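Local atomic coordinates of PA14 domain-containing protein (Clostridium clariflavum, PDB entry 6QDI), a protein that probably binds plant cell-wall polysaccharides through tandem calcium-binding PA14 domains, as the sensing part of a membrane-anchored RsgI-type anti-sigma factor. Residues S148-K153 / V208-D213. Residues are numbered along the deposited sequence; the frame is centred on the assembly and turned at random.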
ATOM      1  N   SER A 148      -1.539  -2.306  14.228  1.00 15.79           N
ATOM      2  CA  SER A 148      -2.606  -2.530  15.157  1.00 12.35           C
ATOM      3  C   SER A 148      -2.127  -2.700  16.599  1.00 12.51           C
ATOM      4  O   SER A 148      -1.095  -3.305  16.865  1.00 14.76           O
ATOM      5  CB  SER A 148      -3.329  -3.810  14.778  1.00 12.10           C
ATOM      6  OG  SER A 148      -4.339  -4.168  15.687  1.00 11.31           O
ATOM      7  N   SER A 149      -2.941  -2.194  17.517  1.00 12.42           N
ATOM      8  CA  SER A 149      -2.748  -2.369  18.948  1.00 13.60           C
ATOM      9  C   SER A 149      -3.286  -3.685  19.473  1.00 11.49           C
ATOM     10  O   SER A 149      -3.133  -3.982  20.657  1.00 13.35           O
ATOM     11  CB  SER A 149      -3.405  -1.221  19.747  1.00 16.44           C
ATOM     12  OG  SER A 149      -4.812  -1.302  19.647  1.00 20.44           O
ATOM     13  N   ILE A 150      -3.968  -4.468  18.643  1.00  9.15           N
ATOM     14  CA  ILE A 150      -4.630  -5.672  19.134  1.00  8.42           C
ATOM     15  C   ILE A 150      -3.545  -6.746  19.307  1.00  8.37           C
ATOM     16  O   ILE A 150      -2.857  -7.105  18.342  1.00  8.36           O
ATOM     17  CB  ILE A 150      -5.718  -6.162  18.186  1.00  8.39           C
ATOM     18  CG1 ILE A 150      -6.794  -5.089  17.953  1.00  9.03           C
ATOM     19  CG2 ILE A 150      -6.300  -7.474  18.672  1.00  8.99           C
ATOM     20  CD1 ILE A 150      -7.780  -5.447  16.869  1.00 10.18           C
ATOM     21  N   PRO A 151      -3.371  -7.276  20.534  1.00  8.90           N
ATOM     22  CA  PRO A 151      -2.317  -8.290  20.754  1.00  9.06           C
ATOM     23  C   PRO A 151      -2.769  -9.643  20.216  1.00  8.83           C
ATOM     24  O   PRO A 151      -3.929  -9.854  19.837  1.00 10.21           O
ATOM     25  CB  PRO A 151      -2.143  -8.275  22.273  1.00 10.83           C
ATOM     26  CG  PRO A 151      -3.541  -7.966  22.730  1.00 11.82           C
ATOM     27  CD  PRO A 151      -4.122  -6.994  21.762  1.00  9.87           C
ATOM     28  N   GLY A 152      -1.830 -10.563  20.195  1.00  8.64           N
ATOM     29  CA  GLY A 152      -2.124 -11.949  19.824  1.00  8.42           C
ATOM     30  C   GLY A 152      -0.914 -12.571  19.155  1.00  8.02           C
ATOM     31  O   GLY A 152       0.014 -11.886  18.763  1.00  8.89           O
ATOM     32  N   LYS A 153      -0.955 -13.892  19.032  1.00  8.07           N
ATOM     33  CA  LYS A 153       0.173 -14.696  18.536  1.00  8.01           C
ATOM     34  C   LYS A 153       0.062 -15.089  17.063  1.00  7.68           C
ATOM     35  O   LYS A 153       0.859 -15.893  16.588  1.00  8.24           O
ATOM     36  CB  LYS A 153       0.351 -15.933  19.440  1.00  9.88           C
ATOM     37  CG  LYS A 153       0.576 -15.639  20.917  1.00 12.03           C
ATOM     38  CD  LYS A 153       1.726 -14.698  21.241  1.00 13.90           C
ATOM     39  CE  LYS A 153       1.834 -14.273  22.731  1.00 15.81           C
ATOM     40  NZ  LYS A 153       2.985 -13.285  22.998  1.00 18.51           N
ATOM     41  N   VAL A 208     -10.300 -14.720  18.163  1.00  6.99           N
ATOM     42  CA  VAL A 208     -11.022 -13.531  18.585  1.00  7.63           C
ATOM     43  C   VAL A 208     -10.361 -12.920  19.814  1.00  7.02           C
ATOM     44  O   VAL A 208     -10.094 -13.602  20.783  1.00  7.92           O
ATOM     45  CB  VAL A 208     -12.478 -13.905  18.875  1.00  9.26           C
ATOM     46  CG1 VAL A 208     -13.259 -12.768  19.513  1.00  9.73           C
ATOM     47  CG2 VAL A 208     -13.134 -14.400  17.594  1.00  9.53           C
ATOM     48  N   PRO A 209     -10.105 -11.594  19.814  1.00  7.20           N
ATOM     49  CA  PRO A 209      -9.368 -11.016  20.935  1.00  7.72           C
ATOM     50  C   PRO A 209     -10.208 -10.685  22.158  1.00  8.41           C
ATOM     51  O   PRO A 209      -9.677 -10.716  23.265  1.00  9.22           O
ATOM     52  CB  PRO A 209      -8.781  -9.737  20.339  1.00  8.19           C
ATOM     53  CG  PRO A 209      -9.725  -9.377  19.208  1.00  8.45           C
ATOM     54  CD  PRO A 209     -10.139 -10.696  18.642  1.00  7.60           C
ATOM     55  N   TYR A 210     -11.469 -10.350  21.962  1.00  8.24           N
ATOM     56  CA  TYR A 210     -12.353  -9.772  23.003  1.00  8.60           C
ATOM     57  C   TYR A 210     -13.735 -10.343  22.914  1.00  8.80           C
ATOM     58  O   TYR A 210     -14.246 -10.559  21.811  1.00  9.43           O
ATOM     59  CB  TYR A 210     -12.453  -8.226  22.846  1.00  9.96           C
ATOM     60  CG  TYR A 210     -11.133  -7.509  22.684  1.00  9.91           C
ATOM     61  CD1 TYR A 210     -10.165  -7.549  23.683  1.00 11.26           C
ATOM     62  CD2 TYR A 210     -10.855  -6.787  21.542  1.00 10.10           C
ATOM     63  CE1 TYR A 210      -8.927  -6.918  23.521  1.00 11.22           C
ATOM     64  CE2 TYR A 210      -9.633  -6.150  21.394  1.00 10.42           C
ATOM     65  CZ  TYR A 210      -8.674  -6.225  22.380  1.00 10.73           C
ATOM     66  OH  TYR A 210      -7.466  -5.608  22.170  1.00 12.88           O
ATOM     67  N   ASP A 211     -14.387 -10.573  24.055  1.00  8.76           N
ATOM     68  CA  ASP A 211     -15.768 -10.965  24.015  1.00  8.57           C
ATOM     69  C   ASP A 211     -16.656  -9.805  23.471  1.00  8.39           C
ATOM     70  O   ASP A 211     -16.566  -8.685  23.943  1.00  9.22           O
ATOM     71  CB  ASP A 211     -16.316 -11.252  25.433  1.00  8.09           C
ATOM     72  CG  ASP A 211     -15.857 -12.474  26.102  1.00  9.18           C
ATOM     73  OD1 ASP A 211     -15.101 -13.285  25.546  1.00 11.58           O
ATOM     74  OD2 ASP A 211     -16.307 -12.651  27.258  1.00  9.93           O
ATOM     75  N   GLY A 212     -17.523 -10.130  22.526  1.00  8.82           N
ATOM     76  CA  GLY A 212     -18.550  -9.190  22.049  1.00  9.83           C
ATOM     77  C   GLY A 212     -18.928  -9.486  20.618  1.00  8.97           C
ATOM     78  O   GLY A 212     -18.658 -10.561  20.105  1.00  9.59           O
ATOM     79  N   ASP A 213     -19.612  -8.535  19.988  1.00  9.62           N
ATOM     80  CA  ASP A 213     -20.162  -8.671  18.658  1.00  9.98           C
ATOM     81  C   ASP A 213     -19.227  -8.083  17.604  1.00  9.94           C
ATOM     82  O   ASP A 213     -18.688  -6.992  17.793  1.00 10.58           O
ATOM     83  CB  ASP A 213     -21.522  -7.976  18.532  1.00 11.08           C
ATOM     84  CG  ASP A 213     -22.699  -8.799  19.058  1.00 12.61           C
ATOM     85  OD1 ASP A 213     -22.541  -9.752  19.837  1.00 12.14           O
ATOM     86  OD2 ASP A 213     -23.829  -8.498  18.657  1.00 17.94           O
TER
HETATM   87  O   HOH W   1      -7.047  -2.985  21.160  1.00 23.04           O
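The hydroxyl OH of Tyr210 is hydrogen-bonded at 2.8 Å to a water whose oxygen is also hydrogen-bonded to Ser149 OG at 3.2 Å, so a single water links the two segments. No direct hydrogen bond crosses between 148-153 and 208-213, and the direct contacts are van der Waals, one of them between apolar side chains. Around the same phenol oxygen sit two carbons: Pro151 CD, 3.6 Å from Tyr210 OH, and Ile150 CG2, more distant at 4.1 Å. The Pro151 ring and the tyrosine side chain meet at about a right angle, the phenol oxygen reaching the delta carbon of the proline.

Ile150 also makes the apolar contact proper. Its CG2 branch approaches Pro209 CB at 3.7 Å: chi1 of -58° holds CG1 beside the backbone N and so turns CG2, anti to that N, onto Pro209. Pro209 has a second role: its CB lies 3.7 Å above the plane of the Tyr210 ring, over the centre, which is evidence that the proline backs one face of the aromatic ring while presenting the same carbon to Ile150.

Within 148-153, Ile150 N donates to Ser148 OG over 3.0 Å in a nearly straight bond (167°), defining an ST turn whose last residue is the contacting Ile150. Ile150 O is hydrogen-bonded to Ser290 OG, and the side chains of Ile150, Pro209 and Tyr210 all touch Ile282, which ties both segments to the region near the chain's end. With 141 Å² buried in total, this is modest surface packing away from the calcium sites: the linker between strands 138-140 and 157-162 is laid against the loop leading into strand 212-220, on the second of two tandem PA14 beta-sandwich domains.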